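Local coordinates for thin, isoform D (Drosophila melanogaster, PDB 6XG7), which probably works as a RING-type ubiquitin-protein ligase, with this piece being its NHL-repeat beta-propeller domain, a likely platform for binding other proteins, at residues G36-E41 with E300-Q305; G43-P48 with R68-D73; F139-G144 with D157-R162; H188-A193 with F235-A240. One frame throughout, in Å; residues are numbered along the deposited sequence.

Contact 1 (G36-E41 with E300-Q305); sequences GGRGSE and ENHRVQ
Gly37 N gives His302 O a hydrogen bond of 2.8 Å, and one residue further on Arg38 sets its side chain beside the His302 ring. This is the seam of the NHL beta-propeller. Strand 33-36, from the start of the chain, forms the outer edge of the blade whose other strands come from the end, a Velcro-type closure of the ring. Gly36 and Arg303 make an antiparallel non-hydrogen-bonded pair with their CA atoms 4.5 Å apart. Glycine suits this place, for a CB on Gly36 would run into His302 O, and its phi of 115° would also press that CB against the preceding carbonyl.

Arg38 CB stands over one face of the His302 ring, 4.0 Å from the ring centroid, in a CH-pi contact. With CG anti to the backbone N (chi1 -177°) and the chain extended as far as NE, the two side chains run side by side in the same direction. Arg38 CD thereby comes 4.0 Å from His302 NE2, while the guanidinium plane is turned 31° from the ring. A long aliphatic shaft fits here because it covers an aromatic face at the surface.

Behind the first shell, His302 and Arg303 form a G1 beta bulge opposite Asp298. That carboxylate makes a salt bridge to Arg303 NE and is also bonded by Asn301 ND2, while Arg303 NH2 reaches Gly276 O. The histidine has a second anchor: its ring meets that of Trp47, and His302 ND1 is hydrogen-bonded to Trp47 N.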
# COMPACT_ATOMS: atom_id res chain seq x y z
N GLY A 36 -15.39 9.38 0.62
CA GLY A 36 -15.91 8.10 0.22
C GLY A 36 -17.36 7.87 0.60
O GLY A 36 -18.21 8.75 0.44
N GLY A 37 -17.66 6.68 1.09
CA GLY A 37 -19.02 6.20 1.26
C GLY A 37 -19.37 5.23 0.15
O GLY A 37 -18.89 5.36 -0.99
N ARG A 38 -20.18 4.22 0.47
CA ARG A 38 -20.40 3.15 -0.50
C ARG A 38 -21.10 3.65 -1.76
O ARG A 38 -22.09 4.38 -1.70
CB ARG A 38 -21.21 1.98 0.08
CG ARG A 38 -21.34 0.86 -0.97
CD ARG A 38 -21.95 -0.46 -0.52
NE ARG A 38 -22.16 -1.33 -1.69
CZ ARG A 38 -22.67 -2.56 -1.65
NH1 ARG A 38 -23.03 -3.09 -0.49
NH2 ARG A 38 -22.82 -3.25 -2.77
N GLY A 39 -20.62 3.19 -2.90
CA GLY A 39 -21.29 3.47 -4.15
C GLY A 39 -20.32 3.46 -5.31
O GLY A 39 -19.13 3.19 -5.16
N SER A 40 -20.87 3.77 -6.48
CA SER A 40 -20.12 3.76 -7.73
C SER A 40 -20.08 5.11 -8.42
O SER A 40 -19.48 5.23 -9.49
CB SER A 40 -20.69 2.70 -8.70
OG SER A 40 -21.94 3.07 -9.24
N GLU A 41 -20.70 6.14 -7.83
CA GLU A 41 -20.59 7.49 -8.34
C GLU A 41 -19.15 7.97 -8.14
O GLU A 41 -18.41 7.44 -7.31
CB GLU A 41 -21.52 8.42 -7.56
CG GLU A 41 -23.02 8.14 -7.72
CD GLU A 41 -23.92 9.10 -6.91
OE1 GLU A 41 -24.68 9.93 -7.50
OE2 GLU A 41 -23.86 9.02 -5.67
N GLU A 300 -13.91 -1.60 5.05
CA GLU A 300 -15.23 -2.03 5.51
C GLU A 300 -16.20 -0.86 5.65
O GLU A 300 -17.42 -1.04 5.54
CB GLU A 300 -15.02 -2.78 6.82
CG GLU A 300 -16.00 -3.84 7.16
CD GLU A 300 -16.12 -4.96 6.13
OE1 GLU A 300 -17.27 -5.31 5.83
OE2 GLU A 300 -15.10 -5.50 5.64
N ASN A 301 -15.70 0.35 5.89
CA ASN A 301 -16.51 1.56 5.92
C ASN A 301 -16.46 2.34 4.61
O ASN A 301 -17.00 3.45 4.53
CB ASN A 301 -16.07 2.45 7.08
CG ASN A 301 -16.43 1.87 8.42
OD1 ASN A 301 -17.56 1.43 8.63
ND2 ASN A 301 -15.46 1.84 9.34
N HIS A 302 -15.82 1.78 3.59
CA HIS A 302 -15.82 2.34 2.24
C HIS A 302 -15.32 3.77 2.23
O HIS A 302 -15.87 4.63 1.54
CB HIS A 302 -17.21 2.26 1.61
CG HIS A 302 -17.78 0.89 1.59
ND1 HIS A 302 -17.41 -0.06 0.67
CD2 HIS A 302 -18.69 0.30 2.40
CE1 HIS A 302 -18.08 -1.17 0.90
NE2 HIS A 302 -18.87 -0.98 1.94
N ARG A 303 -14.26 4.05 3.00
CA ARG A 303 -13.83 5.43 3.13
C ARG A 303 -12.32 5.50 3.28
O ARG A 303 -11.64 4.52 3.59
CB ARG A 303 -14.49 6.13 4.33
CG ARG A 303 -14.08 5.55 5.68
CD ARG A 303 -14.77 6.28 6.84
NE ARG A 303 -14.52 5.59 8.10
CZ ARG A 303 -15.01 5.98 9.27
NH1 ARG A 303 -15.73 7.09 9.36
NH2 ARG A 303 -14.78 5.28 10.36
N VAL A 304 -11.81 6.70 3.03
CA VAL A 304 -10.44 7.09 3.30
C VAL A 304 -10.50 8.18 4.36
O VAL A 304 -11.29 9.12 4.24
CB VAL A 304 -9.73 7.60 2.03
CG1 VAL A 304 -8.39 8.22 2.41
CG2 VAL A 304 -9.58 6.45 1.03
N GLN A 305 -9.70 8.04 5.40
CA GLN A 305 -9.60 9.03 6.47
C GLN A 305 -8.19 9.61 6.46
O GLN A 305 -7.22 8.90 6.22
CB GLN A 305 -9.89 8.39 7.82
CG GLN A 305 -11.31 7.89 7.93
CD GLN A 305 -11.43 6.67 8.81
OE1 GLN A 305 -11.17 5.56 8.37
NE2 GLN A 305 -11.82 6.88 10.07

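Contact 2 (G43-P48 with R68-D73); sequences GSFTWP and RVQVFD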
# COMPACT_ATOMS: atom_id res chain seq x y z
N GLY A 43 -16.33 9.78 -6.43
CA GLY A 43 -16.21 10.15 -5.03
C GLY A 43 -16.72 9.12 -4.05
O GLY A 43 -16.47 9.26 -2.84
N SER A 44 -17.42 8.10 -4.51
CA SER A 44 -17.85 6.99 -3.67
C SER A 44 -16.93 5.80 -3.95
O SER A 44 -16.36 5.71 -5.03
CB SER A 44 -19.29 6.61 -4.01
OG SER A 44 -20.19 7.64 -3.67
N PHE A 45 -16.78 4.92 -2.96
CA PHE A 45 -15.92 3.75 -3.07
C PHE A 45 -16.74 2.51 -2.76
O PHE A 45 -17.74 2.56 -2.05
CB PHE A 45 -14.76 3.76 -2.05
CG PHE A 45 -13.90 4.99 -2.10
CD1 PHE A 45 -13.37 5.46 -3.28
CD2 PHE A 45 -13.61 5.67 -0.93
CE1 PHE A 45 -12.58 6.59 -3.29
CE2 PHE A 45 -12.82 6.79 -0.94
CZ PHE A 45 -12.31 7.25 -2.12
N THR A 46 -16.28 1.38 -3.27
CA THR A 46 -16.81 0.08 -2.86
C THR A 46 -15.61 -0.80 -2.57
O THR A 46 -14.91 -1.22 -3.49
CB THR A 46 -17.77 -0.53 -3.87
OG1 THR A 46 -18.82 0.42 -4.19
CG2 THR A 46 -18.41 -1.77 -3.27
N TRP A 47 -15.34 -1.01 -1.28
CA TRP A 47 -14.23 -1.82 -0.80
C TRP A 47 -12.89 -1.34 -1.34
O TRP A 47 -12.16 -2.09 -2.00
CB TRP A 47 -14.47 -3.31 -1.03
CG TRP A 47 -15.70 -3.76 -0.21
CD1 TRP A 47 -15.80 -3.79 1.16
CD2 TRP A 47 -16.98 -4.17 -0.71
NE1 TRP A 47 -17.07 -4.21 1.54
CE2 TRP A 47 -17.80 -4.45 0.41
CE3 TRP A 47 -17.51 -4.35 -1.99
CZ2 TRP A 47 -19.12 -4.88 0.27
CZ3 TRP A 47 -18.81 -4.78 -2.12
CH2 TRP A 47 -19.60 -5.02 -1.00
N PRO A 48 -12.53 -0.10 -1.07
CA PRO A 48 -11.21 0.40 -1.49
C PRO A 48 -10.08 -0.32 -0.77
O PRO A 48 -10.23 -0.79 0.36
CB PRO A 48 -11.26 1.88 -1.07
CG PRO A 48 -12.17 1.89 0.12
CD PRO A 48 -13.20 0.82 -0.13
N ARG A 68 -11.57 0.56 -10.65
CA ARG A 68 -11.08 1.85 -11.09
C ARG A 68 -10.15 2.45 -10.04
O ARG A 68 -10.13 2.04 -8.87
CB ARG A 68 -12.24 2.83 -11.32
CG ARG A 68 -12.95 3.21 -10.04
CD ARG A 68 -14.16 4.09 -10.30
NE ARG A 68 -14.93 4.28 -9.07
CZ ARG A 68 -15.99 5.07 -8.98
NH1 ARG A 68 -16.38 5.79 -10.03
NH2 ARG A 68 -16.68 5.12 -7.85
N VAL A 69 -9.35 3.39 -10.49
CA VAL A 69 -8.59 4.28 -9.63
C VAL A 69 -9.29 5.63 -9.60
O VAL A 69 -9.74 6.12 -10.64
CB VAL A 69 -7.15 4.44 -10.16
CG1 VAL A 69 -6.42 5.50 -9.37
CG2 VAL A 69 -6.40 3.12 -10.09
N GLN A 70 -9.41 6.22 -8.41
CA GLN A 70 -9.91 7.59 -8.27
C GLN A 70 -8.81 8.46 -7.69
O GLN A 70 -8.07 8.04 -6.79
CB GLN A 70 -11.14 7.67 -7.40
CG GLN A 70 -12.33 6.93 -7.97
CD GLN A 70 -13.59 7.23 -7.21
OE1 GLN A 70 -14.08 8.34 -7.25
NE2 GLN A 70 -14.08 6.27 -6.46
N VAL A 71 -8.72 9.68 -8.21
CA VAL A 71 -7.73 10.67 -7.80
C VAL A 71 -8.45 11.89 -7.27
O VAL A 71 -9.37 12.41 -7.91
CB VAL A 71 -6.80 11.05 -8.97
CG1 VAL A 71 -5.78 12.07 -8.49
CG2 VAL A 71 -6.14 9.80 -9.57
N PHE A 72 -8.04 12.32 -6.09
CA PHE A 72 -8.57 13.48 -5.38
C PHE A 72 -7.42 14.46 -5.14
O PHE A 72 -6.24 14.08 -5.13
CB PHE A 72 -9.17 13.05 -4.04
CG PHE A 72 -10.22 11.98 -4.16
CD1 PHE A 72 -9.88 10.64 -4.32
CD2 PHE A 72 -11.56 12.31 -4.12
CE1 PHE A 72 -10.85 9.68 -4.45
CE2 PHE A 72 -12.54 11.33 -4.23
CZ PHE A 72 -12.18 10.03 -4.41
N ASP A 73 -7.78 15.72 -4.93
CA ASP A 73 -6.79 16.70 -4.49
C ASP A 73 -6.49 16.51 -3.01
O ASP A 73 -7.01 15.62 -2.33
CB ASP A 73 -7.21 18.11 -4.88
CG ASP A 73 -8.37 18.67 -4.06
OD1 ASP A 73 -8.72 18.14 -2.99
OD2 ASP A 73 -8.91 19.71 -4.50
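Ser44 O accepts a hydrogen bond of 2.7 Å from Gln70 NE2, and Arg68 NH2 lies 2.9 Å from the same oxygen. The other end of the Gln70 amide serves the same loop: Gly43 N donates to Gln70 OE1 at 2.8 Å, in the carbonyl plane and on a lone pair. Glutamine suits the place because one flat group offers both a donor and an acceptor. Its chain is extended beyond CG (chi2 -170°), which carries CD out from the strand to the loop. Gln70 NE2 is also bonded to Asp63 OD2, so both ends of the amide are fixed and its rotation is set.

The contact lies within one four-stranded blade of the NHL propeller, where the loop leading to inner strand 51-54 folds against strand 68-72. A leucine in place of Gln70 would probably leave Gly43 N without its acceptor and deprive Ser44 O of the amide donor, loosening the loop's hold on the strand.

Arg68 sets one guanidinium face against Gln70 CD, and salt bridges to Asp63 and Glu81 hold it there. On the apolar side Phe45 and Phe72 meet tip to tip, their CZ atoms 3.6 Å apart and their planes at 78°. Phe45 CD1 also approaches Gln70 NE2, at 3.4 Å, while its ring packs on Val61. Gly43 CA sits at the edge of the Phe72 ring, 3.9 Å from Phe72 CE2.

Contact 3 (F139-G144 with D157-R162); sequences FNYPWG and DKENHR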
# COMPACT_ATOMS: atom_id res chain seq x y z
N PHE A 139 2.63 -13.96 -11.60
CA PHE A 139 2.10 -13.66 -10.28
C PHE A 139 0.97 -14.61 -9.91
O PHE A 139 0.24 -15.14 -10.75
CB PHE A 139 1.51 -12.25 -10.21
CG PHE A 139 2.46 -11.16 -10.62
CD1 PHE A 139 3.45 -10.75 -9.77
CD2 PHE A 139 2.34 -10.54 -11.85
CE1 PHE A 139 4.33 -9.73 -10.13
CE2 PHE A 139 3.21 -9.53 -12.21
CZ PHE A 139 4.21 -9.13 -11.34
N ASN A 140 0.78 -14.76 -8.60
CA ASN A 140 -0.46 -15.31 -8.06
C ASN A 140 -0.97 -14.27 -7.07
O ASN A 140 -0.61 -14.28 -5.89
CB ASN A 140 -0.27 -16.67 -7.41
CG ASN A 140 -0.31 -17.80 -8.41
OD1 ASN A 140 -1.27 -17.95 -9.15
ND2 ASN A 140 0.73 -18.63 -8.40
N TYR A 141 -1.82 -13.38 -7.58
CA TYR A 141 -2.50 -12.33 -6.83
C TYR A 141 -1.51 -11.24 -6.42
O TYR A 141 -1.18 -11.09 -5.24
CB TYR A 141 -3.26 -12.85 -5.61
CG TYR A 141 -4.19 -13.98 -5.98
CD1 TYR A 141 -5.44 -13.75 -6.56
CD2 TYR A 141 -3.80 -15.29 -5.77
CE1 TYR A 141 -6.28 -14.81 -6.91
CE2 TYR A 141 -4.62 -16.34 -6.13
CZ TYR A 141 -5.85 -16.10 -6.69
OH TYR A 141 -6.62 -17.18 -7.03
N PRO A 142 -1.02 -10.46 -7.38
CA PRO A 142 -0.21 -9.29 -7.00
C PRO A 142 -1.07 -8.33 -6.20
O PRO A 142 -2.23 -8.08 -6.53
CB PRO A 142 0.20 -8.69 -8.34
CG PRO A 142 -0.93 -9.04 -9.26
CD PRO A 142 -1.41 -10.41 -8.80
N TRP A 143 -0.50 -7.81 -5.12
CA TRP A 143 -1.26 -7.03 -4.16
C TRP A 143 -0.63 -5.65 -4.01
O TRP A 143 -0.92 -4.75 -4.80
CB TRP A 143 -1.42 -7.78 -2.83
CG TRP A 143 -2.61 -7.29 -2.03
CD1 TRP A 143 -2.70 -6.11 -1.35
CD2 TRP A 143 -3.87 -7.95 -1.87
NE1 TRP A 143 -3.94 -6.00 -0.77
CE2 TRP A 143 -4.67 -7.10 -1.07
CE3 TRP A 143 -4.40 -9.15 -2.32
CZ2 TRP A 143 -5.98 -7.43 -0.71
CZ3 TRP A 143 -5.70 -9.48 -1.95
CH2 TRP A 143 -6.47 -8.63 -1.14
N GLY A 144 0.26 -5.45 -3.04
CA GLY A 144 0.92 -4.17 -2.92
C GLY A 144 1.94 -3.95 -4.02
O GLY A 144 2.57 -4.88 -4.53
N ASP A 157 3.78 -10.38 -4.29
CA ASP A 157 3.17 -11.45 -5.09
C ASP A 157 2.61 -12.43 -4.06
O ASP A 157 3.28 -13.38 -3.65
CB ASP A 157 4.28 -12.06 -5.95
CG ASP A 157 3.79 -13.13 -6.88
OD1 ASP A 157 2.57 -13.38 -6.91
OD2 ASP A 157 4.65 -13.70 -7.57
N LYS A 158 1.37 -12.16 -3.64
CA LYS A 158 0.89 -12.63 -2.34
C LYS A 158 0.93 -14.14 -2.23
O LYS A 158 1.49 -14.69 -1.27
CB LYS A 158 -0.52 -12.10 -2.10
CG LYS A 158 -1.08 -12.52 -0.76
CD LYS A 158 -2.42 -11.89 -0.48
CE LYS A 158 -3.56 -12.57 -1.21
NZ LYS A 158 -4.01 -13.85 -0.58
N GLU A 159 0.30 -14.85 -3.16
CA GLU A 159 0.21 -16.30 -3.02
C GLU A 159 1.47 -17.02 -3.48
O GLU A 159 1.55 -18.24 -3.31
CB GLU A 159 -1.05 -16.84 -3.70
CG GLU A 159 -2.31 -16.56 -2.91
CD GLU A 159 -2.21 -17.06 -1.48
OE1 GLU A 159 -1.91 -18.25 -1.30
OE2 GLU A 159 -2.37 -16.21 -0.57
N ASN A 160 2.45 -16.31 -4.02
CA ASN A 160 3.77 -16.89 -4.22
C ASN A 160 4.74 -16.54 -3.09
O ASN A 160 5.92 -16.89 -3.16
CB ASN A 160 4.35 -16.46 -5.57
CG ASN A 160 3.62 -17.08 -6.74
OD1 ASN A 160 3.06 -18.17 -6.64
ND2 ASN A 160 3.63 -16.38 -7.86
N HIS A 161 4.25 -15.87 -2.04
CA HIS A 161 5.01 -15.57 -0.82
C HIS A 161 6.36 -14.92 -1.13
O HIS A 161 7.40 -15.24 -0.57
CB HIS A 161 5.14 -16.82 0.05
CG HIS A 161 3.81 -17.48 0.30
ND1 HIS A 161 2.81 -16.88 1.04
CD2 HIS A 161 3.31 -18.67 -0.12
CE1 HIS A 161 1.76 -17.67 1.08
NE2 HIS A 161 2.03 -18.76 0.38
N ARG A 162 6.31 -13.93 -2.02
CA ARG A 162 7.54 -13.31 -2.47
C ARG A 162 7.31 -11.87 -2.91
O ARG A 162 6.18 -11.45 -3.18
CB ARG A 162 8.17 -14.10 -3.62
CG ARG A 162 7.35 -14.06 -4.91
CD ARG A 162 7.86 -15.06 -5.91
NE ARG A 162 7.13 -15.01 -7.16
CZ ARG A 162 7.41 -15.82 -8.18
NH1 ARG A 162 8.41 -16.68 -8.07
NH2 ARG A 162 6.73 -15.76 -9.31
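Pro142 and Asp157 form an antiparallel non-hydrogen-bonded pair, their CA atoms 4.4 Å apart, beyond which backbone bonds from Lys158 N to Tyr141 O and from Glu159 N to Asn140 O tie the loop to a short 3-10 turn. Both segments belong to one blade of the NHL propeller, where the start of strand 142-147 lies beside the end of strand 153-157 and the turn that leads to strand 162-166.

Asp157 is the hub of the polar contacts. Its CG is anti to the backbone N (chi1 -177°), which brings the carboxylate toward the loop, and Asp157 OD1 takes the hydrogen bond of Asn140 N at 2.8 Å on its syn lone pair. Asp157 OD2 is gripped from one face of the carboxylate by two donors, Asn160 ND2 at 2.9 Å and Arg162 NE at 2.8 Å, the latter a salt bridge; Gln164 NE2 bonds to it as well. So many donors would probably favour the charged form of the aspartate. His161 and Arg162 both face Asp157 in a G1 beta bulge. Phe139 turns the edge of its ring to Asp157 CG.

Asparagine suits position 140 because its amide can bond in two directions. Asn140 ND2 donates almost straight (176°) to Asn160 OD1 at 3.0 Å, the two amide planes turned 72° apart, while Asn140 OD1 is bonded to Gln132 NE2. Glu159 CG packs 3.5 Å from Tyr141 CD2. Lys158 runs beside Trp143, its CE 3.7 Å from Trp143 CE3, and bends at its end to place NZ in a 2.9 Å salt bridge with Glu159 OE2.

Contact 4 (H188-A193 with F235-A240); sequences HPHYIA and FPRGVA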
# COMPACT_ATOMS: atom_id res chain seq x y z
N HIS A 188 1.57 -14.79 3.04
CA HIS A 188 0.51 -13.89 2.58
C HIS A 188 0.92 -12.43 2.72
O HIS A 188 0.16 -11.65 3.32
CB HIS A 188 -0.79 -14.09 3.38
CG HIS A 188 -1.45 -15.42 3.18
ND1 HIS A 188 -2.80 -15.54 2.93
CD2 HIS A 188 -0.95 -16.68 3.23
CE1 HIS A 188 -3.11 -16.82 2.83
NE2 HIS A 188 -2.01 -17.53 3.00
N PRO A 189 2.07 -12.01 2.20
CA PRO A 189 2.43 -10.60 2.27
C PRO A 189 1.46 -9.79 1.42
O PRO A 189 1.07 -10.20 0.33
CB PRO A 189 3.84 -10.57 1.68
CG PRO A 189 3.81 -11.71 0.66
CD PRO A 189 2.99 -12.78 1.34
N HIS A 190 1.06 -8.62 1.94
CA HIS A 190 0.09 -7.78 1.26
C HIS A 190 0.68 -6.48 0.73
O HIS A 190 0.52 -6.19 -0.45
CB HIS A 190 -1.12 -7.47 2.16
CG HIS A 190 -2.09 -8.60 2.28
ND1 HIS A 190 -1.84 -9.71 3.05
CD2 HIS A 190 -3.30 -8.81 1.71
CE1 HIS A 190 -2.86 -10.55 2.98
NE2 HIS A 190 -3.77 -10.02 2.17
N TYR A 191 1.28 -5.65 1.56
CA TYR A 191 1.70 -4.32 1.14
C TYR A 191 3.19 -4.12 1.34
O TYR A 191 3.88 -4.90 2.01
CB TYR A 191 0.87 -3.25 1.86
CG TYR A 191 -0.58 -3.21 1.44
CD1 TYR A 191 -0.99 -2.47 0.34
CD2 TYR A 191 -1.57 -3.90 2.15
CE1 TYR A 191 -2.32 -2.42 -0.05
CE2 TYR A 191 -2.91 -3.86 1.76
CZ TYR A 191 -3.27 -3.11 0.67
OH TYR A 191 -4.59 -3.03 0.26
N ILE A 192 3.69 -3.04 0.72
CA ILE A 192 5.13 -2.85 0.56
C ILE A 192 5.45 -1.37 0.44
O ILE A 192 4.67 -0.57 -0.09
CB ILE A 192 5.63 -3.67 -0.66
CG1 ILE A 192 7.15 -3.66 -0.80
CG2 ILE A 192 4.94 -3.18 -1.95
CD1 ILE A 192 7.60 -4.75 -1.77
N ALA A 193 6.64 -1.00 0.91
CA ALA A 193 7.16 0.35 0.79
C ALA A 193 8.67 0.25 0.66
O ALA A 193 9.28 -0.71 1.13
CB ALA A 193 6.80 1.21 2.01
N PHE A 235 -2.39 -9.36 11.76
CA PHE A 235 -2.70 -9.29 10.33
C PHE A 235 -2.47 -7.89 9.77
O PHE A 235 -3.38 -7.29 9.19
CB PHE A 235 -4.12 -9.76 10.05
CG PHE A 235 -4.39 -11.18 10.45
CD1 PHE A 235 -3.83 -12.24 9.75
CD2 PHE A 235 -5.22 -11.46 11.52
CE1 PHE A 235 -4.08 -13.54 10.11
CE2 PHE A 235 -5.48 -12.76 11.89
CZ PHE A 235 -4.91 -13.80 11.17
N PRO A 236 -1.25 -7.36 9.88
CA PRO A 236 -0.99 -6.02 9.34
C PRO A 236 -1.20 -5.99 7.83
O PRO A 236 -0.97 -6.97 7.13
CB PRO A 236 0.48 -5.77 9.71
CG PRO A 236 1.09 -7.17 9.82
CD PRO A 236 -0.03 -8.04 10.36
N ARG A 237 -1.65 -4.82 7.34
CA ARG A 237 -1.92 -4.62 5.92
C ARG A 237 -1.06 -3.48 5.39
O ARG A 237 0.14 -3.66 5.20
CB ARG A 237 -3.43 -4.44 5.68
CG ARG A 237 -4.23 -5.70 5.95
CD ARG A 237 -4.74 -6.29 4.66
NE ARG A 237 -5.13 -7.67 4.85
CZ ARG A 237 -6.00 -8.32 4.10
NH1 ARG A 237 -6.61 -7.71 3.07
NH2 ARG A 237 -6.27 -9.59 4.37
N GLY A 238 -1.64 -2.31 5.15
CA GLY A 238 -0.88 -1.24 4.52
C GLY A 238 0.37 -0.86 5.28
O GLY A 238 0.42 -0.88 6.51
N VAL A 239 1.41 -0.52 4.52
CA VAL A 239 2.63 0.04 5.08
C VAL A 239 3.06 1.23 4.23
O VAL A 239 2.86 1.25 3.01
CB VAL A 239 3.80 -0.96 5.21
CG1 VAL A 239 3.51 -2.01 6.24
CG2 VAL A 239 4.14 -1.60 3.87
N ALA A 240 3.66 2.22 4.89
CA ALA A 240 4.20 3.37 4.19
C ALA A 240 5.43 3.84 4.94
O ALA A 240 5.64 3.50 6.11
CB ALA A 240 3.19 4.52 4.11
O HOH W 1 3.76 2.60 0.54
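His190 and Arg237 stack, the guanidinium lying flat on the imidazole with centres 3.8 Å apart and planes at 22°. They join the inner strands of two neighbouring blades of the NHL propeller, which run side by side close to the centre of the ring. His190 NE2 sits over the centre of the guanidinium. Arg237 reaches it by a bend at chi2 (-109°), a strained value that turns CD out of the extended line. Its NH1 makes a salt bridge to Glu284, which also bonds Tyr191 OH, and His190 ND1 is held by Ser205 OG. An alanine in place of Arg237 would probably leave Glu284 without this positive partner and one face of His190 without its cover.

Tyr191, with CG beside its backbone N (chi1 -68°), packs on the main chain of Arg237 and Gly238, its CD2 3.3 Å from Arg237 C. Tyr191 CG rests 3.7 Å from Gly238 CA. Small side chains suit the far end, where the CA atoms of Ala193 and Ala240 are 5.4 Å apart and Ala193 CB meets Ala240 CA at 4.0 Å.

How the contacts relate
Contacts 2 and 4 are buried, contact 3 is partly so, and contact 1 lies at the surface. Contacts 1 and 2 adjoin: the loop after strand 33-36 takes part in both, so the ring closure runs into the polar bonding inside the next blade. Contacts 3 and 4 also touch, through Gly144 and His190; contact 3 lies within one blade, whereas 188-193 and 235-240 belong to two. The bonds differ accordingly. In contacts 2 and 3, amide and carboxylate groups bind loop backbone; contact 1 relies on a backbone bond and a CH-pi contact, and contact 4 on stacking and apolar packing. Contact 1 recalls contact 3 in its Glu-Asn-His-Arg turn and G1 bulge.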